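Local coordinates for protein Tae4 (Agrobacterium tumefaciens, PDB 6IJF) that probably acts as a peptidoglycan-cleaving amidase effector of the bacterial type VI secretion system, and is held in complex with its immunity protein Tai4, at residues C[117-123]-C[153-159]. Numbering follows the deposited sequence.
Sequences GVVAFNN and SETIWFW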
ATOM      1  N   GLY C 117      -9.830  -2.132 -22.883  1.00 36.02           N
ATOM      2  CA  GLY C 117     -10.756  -3.237 -23.167  1.00 37.64           C
ATOM      3  C   GLY C 117     -11.250  -3.938 -21.938  1.00 33.77           C
ATOM      4  O   GLY C 117     -11.344  -3.303 -20.870  1.00 39.04           O
ATOM      5  N   VAL C 118     -11.676  -5.176 -22.117  1.00 35.91           N
ATOM      6  CA  VAL C 118     -12.215  -6.031 -21.029  1.00 36.94           C
ATOM      7  C   VAL C 118     -11.084  -6.953 -20.611  1.00 33.14           C
ATOM      8  O   VAL C 118     -10.306  -7.348 -21.489  1.00 36.97           O
ATOM      9  CB  VAL C 118     -13.443  -6.837 -21.494  1.00 36.14           C
ATOM     10  CG1 VAL C 118     -13.959  -7.731 -20.386  1.00 36.75           C
ATOM     11  CG2 VAL C 118     -14.531  -5.921 -22.026  1.00 40.39           C
ATOM     12  N   VAL C 119     -10.974  -7.241 -19.326  1.00 35.44           N
ATOM     13  CA  VAL C 119      -9.877  -8.096 -18.801  1.00 37.27           C
ATOM     14  C   VAL C 119     -10.482  -9.119 -17.848  1.00 34.11           C
ATOM     15  O   VAL C 119     -11.345  -8.740 -17.052  1.00 35.58           O
ATOM     16  CB  VAL C 119      -8.763  -7.270 -18.130  1.00 37.72           C
ATOM     17  CG1 VAL C 119      -9.271  -6.469 -16.942  1.00 37.48           C
ATOM     18  CG2 VAL C 119      -7.589  -8.158 -17.753  1.00 35.95           C
ATOM     19  N   ALA C 120      -9.993 -10.350 -17.915  1.00 34.60           N
ATOM     20  CA  ALA C 120     -10.346 -11.444 -16.996  1.00 35.14           C
ATOM     21  C   ALA C 120      -9.074 -11.974 -16.354  1.00 35.33           C
ATOM     22  O   ALA C 120      -8.152 -12.364 -17.091  1.00 41.04           O
ATOM     23  CB  ALA C 120     -11.077 -12.511 -17.758  1.00 40.26           C
ATOM     24  N   PHE C 121      -9.030 -11.915 -15.031  1.00 35.57           N
ATOM     25  CA  PHE C 121      -7.964 -12.458 -14.162  1.00 37.40           C
ATOM     26  C   PHE C 121      -8.471 -13.813 -13.689  1.00 44.79           C
ATOM     27  O   PHE C 121      -9.402 -13.835 -12.865  1.00 36.64           O
ATOM     28  CB  PHE C 121      -7.655 -11.501 -13.014  1.00 38.09           C
ATOM     29  CG  PHE C 121      -7.264 -10.106 -13.447  1.00 36.28           C
ATOM     30  CD1 PHE C 121      -5.952  -9.798 -13.794  1.00 36.01           C
ATOM     31  CD2 PHE C 121      -8.198  -9.089 -13.473  1.00 37.33           C
ATOM     32  CE1 PHE C 121      -5.606  -8.516 -14.183  1.00 34.76           C
ATOM     33  CE2 PHE C 121      -7.842  -7.795 -13.821  1.00 35.03           C
ATOM     34  CZ  PHE C 121      -6.555  -7.510 -14.197  1.00 35.21           C
ATOM     35  N   ASN C 122      -7.903 -14.897 -14.222  1.00 43.07           N
ATOM     36  CA  ASN C 122      -8.406 -16.277 -13.975  1.00 48.86           C
ATOM     37  C   ASN C 122      -7.609 -16.940 -12.852  1.00 44.67           C
ATOM     38  O   ASN C 122      -6.366 -16.923 -12.938  1.00 47.20           O
ATOM     39  CB  ASN C 122      -8.344 -17.130 -15.235  1.00 45.10           C
ATOM     40  CG  ASN C 122      -8.952 -16.435 -16.421  1.00 45.65           C
ATOM     41  OD1 ASN C 122      -8.253 -16.125 -17.393  1.00 50.97           O
ATOM     42  ND2 ASN C 122     -10.228 -16.110 -16.320  1.00 39.77           N
ATOM     43  N   ASN C 123      -8.292 -17.510 -11.861  1.00 51.00           N
ATOM     44  CA  ASN C 123      -7.706 -18.319 -10.761  1.00 53.49           C
ATOM     45  C   ASN C 123      -6.771 -17.458  -9.909  1.00 48.50           C
ATOM     46  O   ASN C 123      -5.528 -17.502 -10.071  1.00 49.98           O
ATOM     47  CB  ASN C 123      -7.065 -19.584 -11.348  1.00 60.56           C
ATOM     48  CG  ASN C 123      -8.028 -20.304 -12.265  1.00 62.22           C
ATOM     49  OD1 ASN C 123      -9.150 -20.617 -11.868  1.00 68.15           O
ATOM     50  ND2 ASN C 123      -7.629 -20.480 -13.511  1.00 69.58           N
ATOM     51  N   SER C 153      -2.948 -13.529 -10.522  1.00 59.95           N
ATOM     52  CA  SER C 153      -3.761 -14.599 -11.140  1.00 48.56           C
ATOM     53  C   SER C 153      -2.871 -15.497 -12.011  1.00 48.83           C
ATOM     54  O   SER C 153      -1.773 -15.071 -12.398  1.00 54.79           O
ATOM     55  CB  SER C 153      -4.957 -14.018 -11.883  1.00 48.74           C
ATOM     56  OG  SER C 153      -4.572 -13.449 -13.118  1.00 48.98           O
ATOM     57  N   GLU C 154      -3.360 -16.695 -12.326  1.00 48.71           N
ATOM     58  CA  GLU C 154      -2.662 -17.721 -13.152  1.00 53.60           C
ATOM     59  C   GLU C 154      -2.570 -17.266 -14.616  1.00 52.94           C
ATOM     60  O   GLU C 154      -1.461 -17.316 -15.206  1.00 50.65           O
ATOM     61  CB  GLU C 154      -3.404 -19.051 -13.036  1.00 62.84           C
ATOM     62  CG  GLU C 154      -2.808 -20.173 -13.869  1.00 69.20           C
ATOM     63  CD  GLU C 154      -3.490 -21.518 -13.650  1.00 80.43           C
ATOM     64  OE1 GLU C 154      -4.738 -21.570 -13.724  1.00 71.88           O
ATOM     65  OE2 GLU C 154      -2.774 -22.527 -13.412  1.00 94.78           O
ATOM     66  N   THR C 155      -3.696 -16.878 -15.213  1.00 43.30           N
ATOM     67  CA  THR C 155      -3.740 -16.344 -16.593  1.00 44.48           C
ATOM     68  C   THR C 155      -4.583 -15.076 -16.585  1.00 45.75           C
ATOM     69  O   THR C 155      -5.431 -14.894 -15.686  1.00 42.31           O
ATOM     70  CB  THR C 155      -4.262 -17.342 -17.637  1.00 48.38           C
ATOM     71  OG1 THR C 155      -5.646 -17.566 -17.397  1.00 46.60           O
ATOM     72  CG2 THR C 155      -3.550 -18.682 -17.616  1.00 48.46           C
ATOM     73  N   ILE C 156      -4.294 -14.214 -17.539  1.00 39.70           N
ATOM     74  CA  ILE C 156      -5.014 -12.941 -17.740  1.00 38.80           C
ATOM     75  C   ILE C 156      -5.473 -12.922 -19.189  1.00 40.68           C
ATOM     76  O   ILE C 156      -4.615 -13.083 -20.082  1.00 40.61           O
ATOM     77  CB  ILE C 156      -4.086 -11.781 -17.378  1.00 40.83           C
ATOM     78  CG1 ILE C 156      -3.649 -11.912 -15.916  1.00 41.51           C
ATOM     79  CG2 ILE C 156      -4.744 -10.451 -17.700  1.00 38.86           C
ATOM     80  CD1 ILE C 156      -2.526 -11.019 -15.515  1.00 44.84           C
ATOM     81  N   TRP C 157      -6.776 -12.748 -19.407  1.00 35.84           N
ATOM     82  CA  TRP C 157      -7.325 -12.600 -20.771  1.00 36.32           C
ATOM     83  C   TRP C 157      -7.619 -11.129 -21.010  1.00 39.55           C
ATOM     84  O   TRP C 157      -8.297 -10.494 -20.173  1.00 39.92           O
ATOM     85  CB  TRP C 157      -8.577 -13.447 -20.972  1.00 39.43           C
ATOM     86  CG  TRP C 157      -8.363 -14.920 -20.884  1.00 47.27           C
ATOM     87  CD1 TRP C 157      -7.184 -15.598 -20.969  1.00 48.55           C
ATOM     88  CD2 TRP C 157      -9.398 -15.910 -20.781  1.00 45.97           C
ATOM     89  NE1 TRP C 157      -7.414 -16.942 -20.894  1.00 46.40           N
ATOM     90  CE2 TRP C 157      -8.761 -17.167 -20.777  1.00 52.09           C
ATOM     91  CE3 TRP C 157     -10.791 -15.857 -20.688  1.00 48.48           C
ATOM     92  CZ2 TRP C 157      -9.477 -18.362 -20.688  1.00 48.92           C
ATOM     93  CZ3 TRP C 157     -11.497 -17.033 -20.584  1.00 53.79           C
ATOM     94  CH2 TRP C 157     -10.847 -18.270 -20.583  1.00 57.44           C
ATOM     95  N   PHE C 158      -7.170 -10.617 -22.139  1.00 35.02           N
ATOM     96  CA  PHE C 158      -7.444  -9.227 -22.570  1.00 36.89           C
ATOM     97  C   PHE C 158      -8.187  -9.235 -23.905  1.00 38.70           C
ATOM     98  O   PHE C 158      -7.679  -9.803 -24.888  1.00 41.02           O
ATOM     99  CB  PHE C 158      -6.134  -8.455 -22.670  1.00 35.32           C
ATOM    100  CG  PHE C 158      -6.328  -7.029 -23.077  1.00 34.92           C
ATOM    101  CD1 PHE C 158      -7.218  -6.228 -22.399  1.00 34.49           C
ATOM    102  CD2 PHE C 158      -5.646  -6.502 -24.170  1.00 41.97           C
ATOM    103  CE1 PHE C 158      -7.439  -4.918 -22.796  1.00 34.06           C
ATOM    104  CE2 PHE C 158      -5.861  -5.189 -24.563  1.00 41.28           C
ATOM    105  CZ  PHE C 158      -6.749  -4.396 -23.868  1.00 36.14           C
ATOM    106  N   TRP C 159      -9.335  -8.564 -23.944  1.00 39.70           N
ATOM    107  CA  TRP C 159     -10.087  -8.238 -25.194  1.00 40.07           C
ATOM    108  C   TRP C 159      -9.937  -6.752 -25.503  1.00 43.20           C
ATOM    109  O   TRP C 159     -10.591  -5.920 -24.877  1.00 37.91           O
ATOM    110  CB  TRP C 159     -11.560  -8.570 -25.018  1.00 40.99           C
ATOM    111  CG  TRP C 159     -11.919 -10.003 -24.781  1.00 39.31           C
ATOM    112  CD1 TRP C 159     -12.239 -10.911 -25.740  1.00 40.05           C
ATOM    113  CD2 TRP C 159     -12.162 -10.661 -23.522  1.00 37.18           C
ATOM    114  NE1 TRP C 159     -12.631 -12.090 -25.173  1.00 38.70           N
ATOM    115  CE2 TRP C 159     -12.639 -11.958 -23.816  1.00 37.13           C
ATOM    116  CE3 TRP C 159     -12.047 -10.293 -22.181  1.00 35.75           C
ATOM    117  CZ2 TRP C 159     -12.924 -12.890 -22.829  1.00 39.59           C
ATOM    118  CZ3 TRP C 159     -12.364 -11.205 -21.212  1.00 40.56           C
ATOM    119  CH2 TRP C 159     -12.798 -12.487 -21.526  1.00 39.61           C
TER
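Two neighbouring strands of the amidase effector's five-stranded antiparallel sheet meet here; the axes of the two segments approach to 4.7 Å, their N-to-C directions 167° apart. Reciprocal hydrogen bonds fix the register: Val118 N to Trp159 O (3.1 Å) and Trp159 N to Val118 O (2.9 Å), then Ala120 N to Trp157 O (2.8 Å) and Trp157 N to Ala120 O (2.7 Å). The ladder ends in a classic beta bulge, where Glu154 and Thr155 both face Asn122: Asn122 N bonds to Thr155 O (2.9 Å), while Glu154 N makes a weak bond to Asn122 O (3.1 Å, 133°) and a straighter one to Asn123 O (3.2 Å, 145°). Alternation sorts the side chains. Val119, Phe121, Ile156 and Phe158 share one face, with Val119 CG2 3.7 Å from Ile156 CG2; Phe121 also touches His132 of a possible Cys48-His132-Asp134 triad, consistent with a papain-like fold (clan CA). On the other face, packed against helix 84-92, Ala120 CB lies 3.9 Å from Trp159 CZ3, and Asn122 OD1 accepts a hydrogen bond from Thr155 OG1 (3.0 Å) while sitting over the Trp157 ring, 3.6 Å from its CE2.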